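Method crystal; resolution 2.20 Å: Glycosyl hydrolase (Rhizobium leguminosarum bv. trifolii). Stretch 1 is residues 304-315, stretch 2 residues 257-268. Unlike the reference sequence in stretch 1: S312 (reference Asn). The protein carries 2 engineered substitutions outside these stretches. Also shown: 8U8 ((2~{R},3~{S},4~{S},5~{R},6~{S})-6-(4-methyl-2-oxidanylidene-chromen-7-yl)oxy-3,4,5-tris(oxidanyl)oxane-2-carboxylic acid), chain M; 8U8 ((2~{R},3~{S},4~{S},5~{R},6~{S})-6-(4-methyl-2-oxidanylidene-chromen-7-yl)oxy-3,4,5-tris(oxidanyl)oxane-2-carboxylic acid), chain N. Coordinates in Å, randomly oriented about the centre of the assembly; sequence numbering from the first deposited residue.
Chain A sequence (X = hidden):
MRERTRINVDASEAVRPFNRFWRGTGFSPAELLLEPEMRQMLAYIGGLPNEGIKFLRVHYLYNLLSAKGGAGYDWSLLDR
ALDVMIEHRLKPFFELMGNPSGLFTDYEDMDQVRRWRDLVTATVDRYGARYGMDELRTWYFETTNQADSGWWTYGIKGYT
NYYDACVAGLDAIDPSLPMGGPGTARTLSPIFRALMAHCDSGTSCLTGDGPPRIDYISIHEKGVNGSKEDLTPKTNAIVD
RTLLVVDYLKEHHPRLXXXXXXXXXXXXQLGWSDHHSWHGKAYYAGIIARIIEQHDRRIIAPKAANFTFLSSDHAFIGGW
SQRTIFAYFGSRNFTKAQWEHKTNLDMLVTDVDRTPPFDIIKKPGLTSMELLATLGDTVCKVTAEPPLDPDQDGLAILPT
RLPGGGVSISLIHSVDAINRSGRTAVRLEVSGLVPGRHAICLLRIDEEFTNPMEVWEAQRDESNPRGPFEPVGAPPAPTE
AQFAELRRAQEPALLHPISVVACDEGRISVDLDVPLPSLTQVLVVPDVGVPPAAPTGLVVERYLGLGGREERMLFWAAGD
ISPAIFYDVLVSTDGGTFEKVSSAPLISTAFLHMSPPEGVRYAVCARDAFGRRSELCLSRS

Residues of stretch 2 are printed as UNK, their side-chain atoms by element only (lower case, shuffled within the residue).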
# COMPACT_ATOMS: atom_id res chain seq x y z
N ALA A 304 -13.92 -19.72 -2.10
CA ALA A 304 -14.92 -19.60 -1.06
C ALA A 304 -15.68 -18.29 -1.17
O ALA A 304 -16.77 -18.14 -0.66
CB ALA A 304 -14.29 -19.77 0.31
N ALA A 305 -15.11 -17.32 -1.87
CA ALA A 305 -15.80 -16.07 -2.10
C ALA A 305 -15.07 -15.32 -3.18
O ALA A 305 -13.92 -15.63 -3.47
CB ALA A 305 -15.82 -15.26 -0.84
N ASN A 306 -15.71 -14.31 -3.76
CA ASN A 306 -15.09 -13.51 -4.80
C ASN A 306 -14.25 -12.37 -4.15
O ASN A 306 -14.51 -11.19 -4.35
CB ASN A 306 -16.21 -12.96 -5.72
CG ASN A 306 -15.71 -12.30 -6.97
OD1 ASN A 306 -14.53 -12.38 -7.29
ND2 ASN A 306 -16.61 -11.68 -7.71
N PHE A 307 -13.22 -12.74 -3.40
CA PHE A 307 -12.47 -11.74 -2.62
C PHE A 307 -11.61 -10.94 -3.58
O PHE A 307 -10.82 -11.51 -4.29
CB PHE A 307 -11.63 -12.35 -1.51
CG PHE A 307 -11.09 -11.32 -0.58
CD1 PHE A 307 -11.85 -10.85 0.49
CD2 PHE A 307 -9.84 -10.76 -0.81
CE1 PHE A 307 -11.35 -9.85 1.31
CE2 PHE A 307 -9.33 -9.78 0.03
CZ PHE A 307 -10.10 -9.32 1.09
N THR A 308 -11.75 -9.63 -3.60
CA THR A 308 -11.20 -8.80 -4.67
C THR A 308 -10.18 -7.73 -4.27
O THR A 308 -9.33 -7.37 -5.11
CB THR A 308 -12.39 -8.15 -5.43
OG1 THR A 308 -13.18 -9.20 -6.01
CG2 THR A 308 -11.95 -7.24 -6.55
N PHE A 309 -10.30 -7.15 -3.08
CA PHE A 309 -9.40 -6.09 -2.67
C PHE A 309 -9.27 -6.04 -1.15
O PHE A 309 -10.22 -6.26 -0.43
CB PHE A 309 -9.92 -4.78 -3.22
CG PHE A 309 -9.01 -3.61 -3.05
CD1 PHE A 309 -7.78 -3.60 -3.63
CD2 PHE A 309 -9.45 -2.47 -2.43
CE1 PHE A 309 -6.95 -2.50 -3.55
CE2 PHE A 309 -8.64 -1.35 -2.32
CZ PHE A 309 -7.36 -1.38 -2.87
N LEU A 310 -8.05 -5.80 -0.71
CA LEU A 310 -7.71 -5.69 0.71
C LEU A 310 -6.89 -4.42 0.81
O LEU A 310 -5.83 -4.30 0.17
CB LEU A 310 -6.93 -6.91 1.13
CG LEU A 310 -6.46 -7.00 2.57
CD1 LEU A 310 -6.23 -8.45 2.88
CD2 LEU A 310 -5.20 -6.20 2.82
N SER A 311 -7.40 -3.41 1.50
CA SER A 311 -6.67 -2.15 1.64
C SER A 311 -6.18 -2.05 3.09
O SER A 311 -6.93 -2.28 4.01
CB SER A 311 -7.58 -0.99 1.28
OG SER A 311 -6.95 0.28 1.30
N SER A 312 -4.94 -1.66 3.24
CA SER A 312 -4.35 -1.28 4.51
C SER A 312 -4.73 0.16 4.82
O SER A 312 -5.18 0.88 3.95
CB SER A 312 -2.84 -1.45 4.41
OG SER A 312 -2.57 -2.82 4.31
N ASP A 313 -4.69 0.57 6.06
CA ASP A 313 -5.03 1.94 6.40
C ASP A 313 -3.89 2.56 7.20
O ASP A 313 -4.02 2.91 8.36
CB ASP A 313 -6.34 1.92 7.15
CG ASP A 313 -6.98 3.26 7.20
OD1 ASP A 313 -7.16 3.88 6.12
OD2 ASP A 313 -7.31 3.68 8.31
N HIS A 314 -2.73 2.62 6.54
CA HIS A 314 -1.45 2.84 7.19
C HIS A 314 -0.64 3.98 6.63
O HIS A 314 0.58 4.04 6.86
CB HIS A 314 -0.65 1.55 7.31
CG HIS A 314 -0.16 0.94 6.02
ND1 HIS A 314 -0.47 1.39 4.75
CD2 HIS A 314 0.65 -0.12 5.84
CE1 HIS A 314 0.12 0.63 3.85
NE2 HIS A 314 0.83 -0.28 4.49
N ALA A 315 -1.31 4.91 5.93
CA ALA A 315 -0.64 6.09 5.39
C ALA A 315 -0.81 7.34 6.23
O ALA A 315 -0.56 8.43 5.76
CB ALA A 315 -1.04 6.31 3.92
N UNK A 257 -24.36 -12.80 -3.01
CA UNK A 257 -23.27 -13.54 -2.36
C UNK A 257 -22.02 -13.74 -3.23
O UNK A 257 -20.94 -13.91 -2.68
c UNK A 257 -23.76 -14.89 -1.83
N UNK A 258 -22.20 -13.74 -4.55
CA UNK A 258 -21.13 -13.82 -5.52
C UNK A 258 -20.47 -12.50 -5.92
O UNK A 258 -19.52 -12.51 -6.71
N UNK A 259 -20.93 -11.37 -5.37
CA UNK A 259 -20.34 -10.07 -5.67
C UNK A 259 -18.88 -9.95 -5.15
O UNK A 259 -18.47 -10.66 -4.23
c UNK A 259 -21.15 -8.92 -5.07
c UNK A 259 -22.28 -8.09 -7.19
c UNK A 259 -22.49 -8.56 -5.75
c UNK A 259 -23.25 -7.51 -4.94
N UNK A 260 -18.10 -9.07 -5.76
CA UNK A 260 -16.78 -8.78 -5.23
C UNK A 260 -16.84 -8.38 -3.75
O UNK A 260 -17.70 -7.60 -3.35
c UNK A 260 -18.34 -8.44 -7.09
c UNK A 260 -16.98 -7.88 -7.48
c UNK A 260 -16.25 -7.66 -6.15
N UNK A 261 -15.98 -8.99 -2.95
CA UNK A 261 -15.87 -8.71 -1.50
C UNK A 261 -14.60 -7.92 -1.27
O UNK A 261 -13.52 -8.29 -1.78
c UNK A 261 -16.97 -10.92 -0.97
c UNK A 261 -15.74 -9.70 0.82
c UNK A 261 -15.78 -10.00 -0.67
c UNK A 261 -18.33 -10.30 -0.66
N UNK A 262 -14.71 -6.85 -0.48
CA UNK A 262 -13.61 -5.94 -0.24
C UNK A 262 -13.46 -5.75 1.27
O UNK A 262 -14.46 -5.52 1.96
c UNK A 262 -13.91 -4.62 -0.92
c UNK A 262 -12.92 -3.53 -0.50
c UNK A 262 -13.91 -4.83 -2.44
N UNK A 263 -12.25 -5.94 1.80
CA UNK A 263 -11.90 -5.48 3.14
C UNK A 263 -11.18 -4.14 2.93
O UNK A 263 -10.03 -4.12 2.55
n UNK A 263 -10.33 -7.09 6.06
c UNK A 263 -10.77 -6.11 5.30
c UNK A 263 -11.04 -6.48 3.86
o UNK A 263 -10.88 -4.95 5.73
N UNK A 264 -11.86 -3.05 3.22
CA UNK A 264 -11.39 -1.71 2.90
C UNK A 264 -10.48 -1.10 3.98
O UNK A 264 -10.01 0.04 3.83
c UNK A 264 -12.60 -0.79 2.52
c UNK A 264 -13.62 -0.63 3.65
o UNK A 264 -14.65 0.06 3.43
o UNK A 264 -13.40 -1.15 4.79
N UNK A 265 -10.27 -1.82 5.08
CA UNK A 265 -9.37 -1.38 6.14
C UNK A 265 -8.86 -2.57 6.91
O UNK A 265 -9.40 -2.91 7.98
o UNK A 265 -10.28 1.67 9.11
c UNK A 265 -10.66 1.82 7.93
c UNK A 265 -10.01 0.99 6.84
o UNK A 265 -11.52 2.65 7.58
c UNK A 265 -10.09 -0.46 7.14
N UNK A 266 -7.85 -3.21 6.40
CA UNK A 266 -7.44 -4.45 6.97
C UNK A 266 -6.09 -4.21 7.66
O UNK A 266 -5.07 -4.22 7.01
c UNK A 266 -7.36 -5.47 5.90
s UNK A 266 -6.88 -7.11 6.47
N UNK A 267 -6.13 -3.94 8.96
CA UNK A 267 -4.92 -3.68 9.74
C UNK A 267 -4.81 -4.72 10.86
O UNK A 267 -5.80 -5.27 11.30
c UNK A 267 -5.20 -1.19 9.20
c UNK A 267 -4.95 -2.24 10.30
o UNK A 267 -6.32 -0.63 9.19
o UNK A 267 -4.28 -0.95 8.34
N UNK A 268 -3.59 -5.00 11.30
CA UNK A 268 -3.46 -6.01 12.35
C UNK A 268 -4.05 -5.58 13.68
O UNK A 268 -4.53 -6.41 14.44
c UNK A 268 -1.96 -6.27 12.43
c UNK A 268 -1.31 -5.34 11.47
c UNK A 268 -2.31 -4.56 10.75
C15 8U8 M . -15.47 3.94 17.17
C13 8U8 M . -15.34 2.70 16.52
C14 8U8 M . -16.17 1.65 16.91
C16 8U8 M . -16.11 0.41 16.26
O9 8U8 M . -16.85 -0.47 16.69
O8 8U8 M . -15.22 0.19 15.23
C11 8U8 M . -14.47 1.23 14.74
C10 8U8 M . -13.68 1.02 13.61
C12 8U8 M . -14.51 2.50 15.39
C7 8U8 M . -13.76 3.54 14.82
C8 8U8 M . -12.97 3.32 13.69
C9 8U8 M . -12.91 2.06 13.08
O2 8U8 M . -12.18 1.81 11.93
C5 8U8 M . -10.98 2.57 11.53
O1 8U8 M . -10.10 2.68 12.66
C1 8U8 M . -9.09 3.61 12.61
C6 8U8 M . -8.02 2.93 13.23
O7 8U8 M . -7.17 3.63 13.78
O6 8U8 M . -8.02 1.71 13.14
C2 8U8 M . -8.56 4.01 11.20
O5 8U8 M . -7.71 2.96 10.71
C3 8U8 M . -9.72 4.38 10.17
O4 8U8 M . -9.67 5.73 9.86
C4 8U8 M . -11.13 3.99 10.72
O3 8U8 M . -12.10 4.04 9.60
C15 8U8 N . -13.34 -1.54 -4.40
C13 8U8 N . -13.13 -2.49 -5.40
C14 8U8 N . -14.20 -3.23 -5.89
C16 8U8 N . -14.00 -4.12 -6.94
O9 8U8 N . -14.94 -4.81 -7.32
O8 8U8 N . -12.76 -4.33 -7.44
C11 8U8 N . -11.72 -3.58 -7.02
C10 8U8 N . -10.53 -3.80 -7.67
C12 8U8 N . -11.87 -2.66 -5.99
C7 8U8 N . -10.75 -1.91 -5.63
C8 8U8 N . -9.54 -2.14 -6.27
C9 8U8 N . -9.41 -3.07 -7.31
O2 8U8 N . -8.20 -3.24 -7.92
C5 8U8 N . -8.16 -3.83 -9.25
O1 8U8 N . -8.10 -5.23 -8.93
C1 8U8 N . -7.90 -6.17 -10.01
C6 8U8 N . -9.11 -6.17 -11.01
O7 8U8 N . -10.23 -5.80 -10.60
O6 8U8 N . -8.87 -6.47 -12.18
C2 8U8 N . -6.59 -5.77 -10.69
O5 8U8 N . -6.24 -6.66 -11.79
C3 8U8 N . -6.68 -4.30 -11.18
O4 8U8 N . -5.42 -3.96 -11.71
C4 8U8 N . -6.95 -3.37 -9.99
O3 8U8 N . -7.15 -2.02 -10.42
O HOH W 1 -18.42 -13.20 -3.23
O HOH W 2 -7.76 1.59 3.75
O HOH W 3 -2.42 -4.27 6.48

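Position 257 carries a single side-chain carbon, out of reach of stretch 1; its backbone O accepts from water 1, which in turn accepts from N306 N. One carbon means alanine, A257, and this contact asks nothing of its side chain.

Position 258 has no side-chain atoms, and its backbone O accepts a hydrogen bond from N306 ND2 (3.2 Å): glycine, G258. The backbone alone makes the contact; there is room for a CB, so the contact does not demand glycine.

Position 259 has four carbons, forked at the second. Its CA-to-CB bond points away from stretch 1, leaving the backbone to serve the junction, where its O also binds water 1: leucine, L259.

At position 260 three carbons close a ring onto the backbone N, and CB lies 3.4 Å from T308 OG1: proline, P260. Proline has no amide proton to donate; P260 CA makes a CA-H...O contact with N306 O (3.4 Å).

Position 261 shows four carbons forked at the first, one arm two carbons long. Its backbone is tied twice, its N to N306 O (3.0 Å) and T308 N to its O (2.9 Å): isoleucine, I261. A beta-branched residue suits a strand, and here it shares a sheet face with F307, whose CD1 lies 4.1 Å from I261 CG2.

Position 262 has one carbon carrying two more and pairs with F309 on the other face: valine, V262. V262 CG2 comes within 4.1 Å of F309 CB, and V262 CG1 sits at the edge of the phenylalanine ring, one face of which is covered by the chain N ligand.

Position 263 has two carbons, the second bearing one O and one N, on the same face as F307 and L310: asparagine, N263. N263 OD1 accepts from the backbone N of position 265 (3.3 Å), bracing the turn beyond the strand.

Position 264 has two carbons, the second with two oxygens. Its CA-to-CB bond points away from stretch 1, and its backbone O accepts from water 2, which also contacts S311 OG and S312 O: aspartate, D264. This contact places no demand on its carboxylate.

Position 265 has three carbons, the third with two oxygens, and its CA lies 3.4 Å from S311 O: glutamate, E265. The extra carbon over aspartate lengthens its reach; E265 OE2 accepts from O3 of the chain M ligand (2.5 Å), and E265 OE1 lies 3.7 Å from D313 OD2, two like charges close together.

Position 266 is one carbon then sulfur; its N donates to S311 O (2.7 Å), and its CB lies 3.8 Å from L310 CG, an apolar contact: cysteine, C266.

Position 267 has two carbons, the second with two oxygens, one accepting from D313 N: aspartate, D267. Its carboxylate, nearer than its sideways CA-to-CB bond suggests, offers OD1 to D313 N (2.8 Å).

Position 268 closes three carbons onto N, beyond contact: proline, P268, on which stretch 1 makes no demand.

The contact is thus a parallel strand pair held by alternating backbone hydrogen bonds, with a bulge between F307 and F309. Apolar side chains pack on both faces; past the strands, S311 O and D267 carry the pairing onward to D313, whose OD2 accepts from O5 of the chain M ligand (2.5 Å).

Stretch 2 (257-268) AGLPIVNDECDP
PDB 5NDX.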